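Local coordinates for early 35 kDa protein (Autographa californica nucleopolyhedrovirus, PDB 1P35), which blocks host apoptosis during baculovirus infection by inhibiting caspases, and also suppresses the antiviral RNA interference response of the insect cell, at residues A[76-81]-A[263-268]; A[245-250]-A[259-264]. All blocks are in the same frame, centred on the assembly; numbering follows the deposited sequence.

Contact 1 of 2, residues A[76-81]-A[263-268]; sequences QLERDY and IFCNGF
Glu78 OE2 accepts the backbone N-H of Cys265 at 3.1 Å (Cys265 N to Glu78 OE2, 159° at the hydrogen). The amide reaches the oxygen on its anti side, 25° out of the carboxylate plane. Water 2 lies between Glu78 OE2 and Cys265 O, but its approach to OE2 is too short to rest much on, while water 1 accepts from Phe264 N and donates only weakly to Glu78 OE1. The carboxylate thus engages the strand's backbone directly at Cys265, and at Phe264 N through water 1. Glu78 CG, anti to its own carbonyl carbon (chi1 -58°), rests 3.5 Å from Cys265 SG, and the extended chain carries the acid past the sulfur. Leu77 CB touches Cys265 SG at 4.0 Å. At the other end Ile263 CG2 packs against Arg79 O and, 4.0 Å away, Asp80 OD2; the other oxygen of this acid, OD1, is hydrogen-bonded to Ser82. The loop that follows helix 62-74 is therefore laid along strand 259-271, held also by a backbone hydrogen bond between Arg79 and Lys262, while strand 238-249 pairs with the same strand and touches Leu77 through Tyr242.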
# COMPACT_ATOMS: atom_id res chain seq x y z
N GLN A 76 1.39 -4.18 -19.53
CA GLN A 76 2.18 -3.97 -20.72
C GLN A 76 1.54 -4.59 -21.96
O GLN A 76 1.99 -4.36 -23.08
CB GLN A 76 3.58 -4.58 -20.53
CG GLN A 76 4.52 -3.74 -19.64
CD GLN A 76 5.86 -4.43 -19.38
OE1 GLN A 76 6.53 -4.89 -20.31
NE2 GLN A 76 6.26 -4.49 -18.12
N LEU A 77 0.49 -5.38 -21.78
CA LEU A 77 -0.11 -6.00 -22.93
C LEU A 77 -1.35 -5.23 -23.32
O LEU A 77 -1.81 -5.30 -24.46
CB LEU A 77 -0.48 -7.46 -22.61
CG LEU A 77 0.61 -8.44 -22.21
CD1 LEU A 77 -0.04 -9.80 -22.00
CD2 LEU A 77 1.71 -8.51 -23.26
N GLU A 78 -1.88 -4.49 -22.35
CA GLU A 78 -3.10 -3.74 -22.51
C GLU A 78 -3.02 -2.33 -23.08
O GLU A 78 -1.96 -1.73 -23.14
CB GLU A 78 -3.83 -3.71 -21.16
CG GLU A 78 -4.12 -5.15 -20.67
CD GLU A 78 -4.82 -5.22 -19.32
OE1 GLU A 78 -4.94 -4.16 -18.65
OE2 GLU A 78 -5.22 -6.35 -18.94
N ARG A 79 -4.17 -1.86 -23.55
CA ARG A 79 -4.35 -0.54 -24.12
C ARG A 79 -5.72 -0.14 -23.56
O ARG A 79 -6.80 -0.49 -24.08
CB ARG A 79 -4.35 -0.60 -25.67
CG ARG A 79 -2.95 -0.91 -26.36
CD ARG A 79 -2.99 -0.71 -27.89
NE ARG A 79 -4.09 -1.48 -28.52
CZ ARG A 79 -3.94 -2.62 -29.18
NH1 ARG A 79 -2.74 -3.16 -29.32
NH2 ARG A 79 -5.00 -3.23 -29.68
N ASP A 80 -5.66 0.55 -22.43
CA ASP A 80 -6.86 0.98 -21.76
C ASP A 80 -6.86 2.48 -21.84
O ASP A 80 -6.10 3.13 -21.13
CB ASP A 80 -6.82 0.57 -20.30
CG ASP A 80 -8.12 0.84 -19.59
OD1 ASP A 80 -8.74 1.86 -19.90
OD2 ASP A 80 -8.50 0.03 -18.72
N TYR A 81 -7.72 3.02 -22.70
CA TYR A 81 -7.80 4.46 -22.91
C TYR A 81 -8.85 5.16 -22.03
O TYR A 81 -9.51 6.08 -22.49
CB TYR A 81 -8.10 4.76 -24.37
CG TYR A 81 -7.17 4.14 -25.40
CD1 TYR A 81 -5.90 4.68 -25.64
CD2 TYR A 81 -7.54 2.98 -26.12
CE1 TYR A 81 -5.03 4.11 -26.55
CE2 TYR A 81 -6.67 2.41 -27.03
CZ TYR A 81 -5.40 2.98 -27.23
OH TYR A 81 -4.51 2.44 -28.12
N ILE A 263 -7.99 -4.92 -23.50
CA ILE A 263 -8.11 -5.11 -22.05
C ILE A 263 -8.36 -6.56 -21.61
O ILE A 263 -8.47 -7.47 -22.44
CB ILE A 263 -9.23 -4.19 -21.45
CG1 ILE A 263 -10.55 -4.43 -22.14
CG2 ILE A 263 -8.82 -2.73 -21.64
CD1 ILE A 263 -11.74 -3.72 -21.47
N PHE A 264 -8.48 -6.74 -20.29
CA PHE A 264 -8.68 -8.04 -19.61
C PHE A 264 -7.81 -9.12 -20.13
O PHE A 264 -8.30 -10.20 -20.48
CB PHE A 264 -10.11 -8.53 -19.67
CG PHE A 264 -11.13 -7.49 -19.37
CD1 PHE A 264 -10.92 -6.55 -18.38
CD2 PHE A 264 -12.37 -7.54 -19.98
CE1 PHE A 264 -11.92 -5.68 -18.00
CE2 PHE A 264 -13.38 -6.68 -19.62
CZ PHE A 264 -13.16 -5.75 -18.62
N CYS A 265 -6.52 -8.84 -20.24
CA CYS A 265 -5.60 -9.86 -20.68
C CYS A 265 -5.32 -10.83 -19.53
O CYS A 265 -4.86 -10.43 -18.43
CB CYS A 265 -4.26 -9.25 -21.17
SG CYS A 265 -4.45 -8.11 -22.58
N ASN A 266 -5.56 -12.11 -19.82
CA ASN A 266 -5.37 -13.20 -18.87
C ASN A 266 -4.53 -14.31 -19.52
O ASN A 266 -4.68 -14.65 -20.71
CB ASN A 266 -6.74 -13.72 -18.44
CG ASN A 266 -7.49 -12.72 -17.59
OD1 ASN A 266 -7.20 -12.58 -16.37
ND2 ASN A 266 -8.42 -11.98 -18.21
N GLY A 267 -3.65 -14.89 -18.72
CA GLY A 267 -2.79 -15.93 -19.24
C GLY A 267 -1.47 -16.09 -18.52
O GLY A 267 -1.40 -15.95 -17.30
N PHE A 268 -0.44 -16.36 -19.31
CA PHE A 268 0.89 -16.64 -18.84
C PHE A 268 1.94 -15.77 -19.56
O PHE A 268 1.95 -15.66 -20.82
CB PHE A 268 1.22 -18.13 -19.13
CG PHE A 268 0.32 -19.10 -18.44
CD1 PHE A 268 -1.00 -19.23 -18.83
CD2 PHE A 268 0.78 -19.81 -17.32
CE1 PHE A 268 -1.90 -20.07 -18.10
CE2 PHE A 268 -0.09 -20.64 -16.59
CZ PHE A 268 -1.45 -20.77 -16.98
O HOH W 1 -7.78 -4.77 -18.10
O HOH W 2 -5.33 -7.97 -17.07

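Contact 2 of 2, residues A[245-250]-A[259-264]; sequences LEFTTE and YNWKIF
Phe247 and Trp261 make an offset stack, the phenyl and five-membered ring centroids 4.4 Å apart and the planes inclined by 27°. Phe247 CE1 lies over the indole face, 3.4 Å from Trp261 CG, and Trp261 CB in turn sits over the phenyl face in a CH-pi contact. With CG between the backbone N and the carbonyl carbon (chi1 56°), the Phe247 side chain crosses Trp261 obliquely. Ile263 CD1 meets the edge of the phenyl ring in its plane, 3.9 Å from Phe247 CE2. Further along, Leu245 CD2 touches Phe264 CD2 at 3.5 Å, the two side chains lying side by side. At the edge of the indole, Trp261 NE1 donates to Thr249 OG1 at 2.9 Å; the hydroxyl oxygen is only 8° out of the ring plane, which ties the rotation of the indole to the neighbouring strand. On the other face Glu246 lies alongside the extended Lys262, Glu246 OE2 4.5 Å from Lys262 NZ, beyond salt-bridge range; OE2 is hydrogen-bonded to Tyr231 OH and NZ to Tyr242 OH. Firm antiparallel bonds join Leu245 with Ile263, and Tyr259 N with Thr249 O at 3.0 Å; between them the Trp261 N to Phe247 O bond is weak. This is the turn end of the beta hairpin formed by strands 238-249 and 259-271, with strand 227-234 beyond Leu245 and Glu246, and Tyr81 packing edge-to-face with Trp261.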
# COMPACT_ATOMS: atom_id res chain seq x y z
N LEU A 245 -9.50 -8.91 -24.51
CA LEU A 245 -10.79 -8.46 -24.96
C LEU A 245 -10.44 -7.22 -25.75
O LEU A 245 -9.73 -6.33 -25.24
CB LEU A 245 -11.69 -8.08 -23.80
CG LEU A 245 -13.06 -7.58 -24.26
CD1 LEU A 245 -13.91 -8.75 -24.86
CD2 LEU A 245 -13.77 -7.01 -23.09
N GLU A 246 -10.96 -7.15 -26.97
CA GLU A 246 -10.65 -6.02 -27.84
C GLU A 246 -11.87 -5.46 -28.54
O GLU A 246 -12.81 -6.16 -28.84
CB GLU A 246 -9.61 -6.42 -28.88
CG GLU A 246 -8.36 -6.97 -28.27
CD GLU A 246 -7.23 -7.04 -29.26
OE1 GLU A 246 -7.33 -6.34 -30.25
OE2 GLU A 246 -6.24 -7.76 -29.03
N PHE A 247 -11.85 -4.16 -28.77
CA PHE A 247 -12.92 -3.52 -29.45
C PHE A 247 -12.46 -2.15 -29.90
O PHE A 247 -11.32 -1.76 -29.63
CB PHE A 247 -14.17 -3.42 -28.58
CG PHE A 247 -13.95 -2.74 -27.29
CD1 PHE A 247 -14.05 -1.36 -27.20
CD2 PHE A 247 -13.59 -3.47 -26.15
CE1 PHE A 247 -13.78 -0.71 -26.00
CE2 PHE A 247 -13.33 -2.83 -24.96
CZ PHE A 247 -13.42 -1.42 -24.89
N THR A 248 -13.36 -1.44 -30.59
CA THR A 248 -13.07 -0.11 -31.11
C THR A 248 -14.07 1.01 -30.75
O THR A 248 -15.26 0.76 -30.57
CB THR A 248 -12.93 -0.19 -32.65
OG1 THR A 248 -11.68 -0.84 -33.00
CG2 THR A 248 -12.96 1.18 -33.26
N THR A 249 -13.56 2.23 -30.59
CA THR A 249 -14.39 3.42 -30.31
C THR A 249 -13.81 4.60 -31.11
O THR A 249 -12.59 4.73 -31.24
CB THR A 249 -14.43 3.82 -28.81
OG1 THR A 249 -13.11 4.10 -28.36
CG2 THR A 249 -15.07 2.71 -27.99
N GLU A 250 -14.70 5.44 -31.65
CA GLU A 250 -14.33 6.61 -32.46
C GLU A 250 -13.58 7.70 -31.70
O GLU A 250 -13.90 8.00 -30.55
CB GLU A 250 -15.58 7.25 -33.11
CG GLU A 250 -15.91 6.84 -34.58
CD GLU A 250 -14.97 7.48 -35.63
OE1 GLU A 250 -13.75 7.17 -35.64
OE2 GLU A 250 -15.46 8.31 -36.45
N TYR A 259 -9.65 4.36 -31.63
CA TYR A 259 -8.92 3.80 -30.49
C TYR A 259 -9.08 2.26 -30.47
O TYR A 259 -10.21 1.75 -30.45
CB TYR A 259 -9.48 4.35 -29.19
CG TYR A 259 -9.23 5.80 -28.93
CD1 TYR A 259 -7.97 6.24 -28.50
CD2 TYR A 259 -10.25 6.74 -29.06
CE1 TYR A 259 -7.75 7.60 -28.18
CE2 TYR A 259 -10.04 8.10 -28.75
CZ TYR A 259 -8.79 8.52 -28.30
OH TYR A 259 -8.58 9.84 -27.93
N ASN A 260 -7.97 1.53 -30.47
CA ASN A 260 -8.04 0.07 -30.41
C ASN A 260 -7.77 -0.44 -28.99
O ASN A 260 -6.63 -0.67 -28.58
CB ASN A 260 -7.06 -0.55 -31.40
CG ASN A 260 -7.30 -0.06 -32.82
OD1 ASN A 260 -8.37 -0.29 -33.41
ND2 ASN A 260 -6.32 0.65 -33.37
N TRP A 261 -8.85 -0.62 -28.25
CA TRP A 261 -8.71 -1.08 -26.89
C TRP A 261 -8.25 -2.54 -26.80
O TRP A 261 -8.57 -3.37 -27.65
CB TRP A 261 -10.04 -0.93 -26.17
CG TRP A 261 -10.57 0.47 -26.05
CD1 TRP A 261 -11.04 1.27 -27.06
CD2 TRP A 261 -10.88 1.15 -24.83
NE1 TRP A 261 -11.64 2.39 -26.54
CE2 TRP A 261 -11.56 2.35 -25.18
CE3 TRP A 261 -10.67 0.86 -23.47
CZ2 TRP A 261 -12.02 3.25 -24.22
CZ3 TRP A 261 -11.14 1.78 -22.50
CH2 TRP A 261 -11.81 2.96 -22.89
N LYS A 262 -7.44 -2.83 -25.80
CA LYS A 262 -7.00 -4.18 -25.57
C LYS A 262 -6.95 -4.30 -24.05
O LYS A 262 -6.01 -3.80 -23.40
CB LYS A 262 -5.65 -4.44 -26.23
CG LYS A 262 -5.21 -5.92 -26.14
CD LYS A 262 -3.86 -6.14 -26.84
CE LYS A 262 -3.40 -7.55 -26.78
NZ LYS A 262 -2.05 -7.70 -27.44
N ILE A 263 -7.99 -4.92 -23.50
CA ILE A 263 -8.11 -5.11 -22.05
C ILE A 263 -8.36 -6.56 -21.61
O ILE A 263 -8.47 -7.47 -22.44
CB ILE A 263 -9.23 -4.19 -21.45
CG1 ILE A 263 -10.55 -4.43 -22.14
CG2 ILE A 263 -8.82 -2.73 -21.64
CD1 ILE A 263 -11.74 -3.72 -21.47
N PHE A 264 -8.48 -6.74 -20.29
CA PHE A 264 -8.68 -8.04 -19.61
C PHE A 264 -7.81 -9.12 -20.13
O PHE A 264 -8.30 -10.20 -20.48
CB PHE A 264 -10.11 -8.53 -19.67
CG PHE A 264 -11.13 -7.49 -19.37
CD1 PHE A 264 -10.92 -6.55 -18.38
CD2 PHE A 264 -12.37 -7.54 -19.98
CE1 PHE A 264 -11.92 -5.68 -18.00
CE2 PHE A 264 -13.38 -6.68 -19.62
CZ PHE A 264 -13.16 -5.75 -18.62

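Strand 259-271 is common to both contacts, which share Ile263 and Phe264. In contact 2 it pairs with its hairpin partner through antiparallel backbone bonds, firm at Leu245 with Ile263 and weaker in the middle, and through an aromatic stack. Contact 1 brings a loop to it from far earlier in the chain, relying on an acidic side chain and waters, and buries less than half as much surface (262 against 613 Å²). Both are partly buried: contact 1 includes buried Ile263 and Cys265, whereas contact 2 runs from buried Leu245 to exposed Glu250, farther from the chain centre. Arg79 joins them, its N and NE lying near Lys262 O and Asn260 O as probable hydrogen bonds.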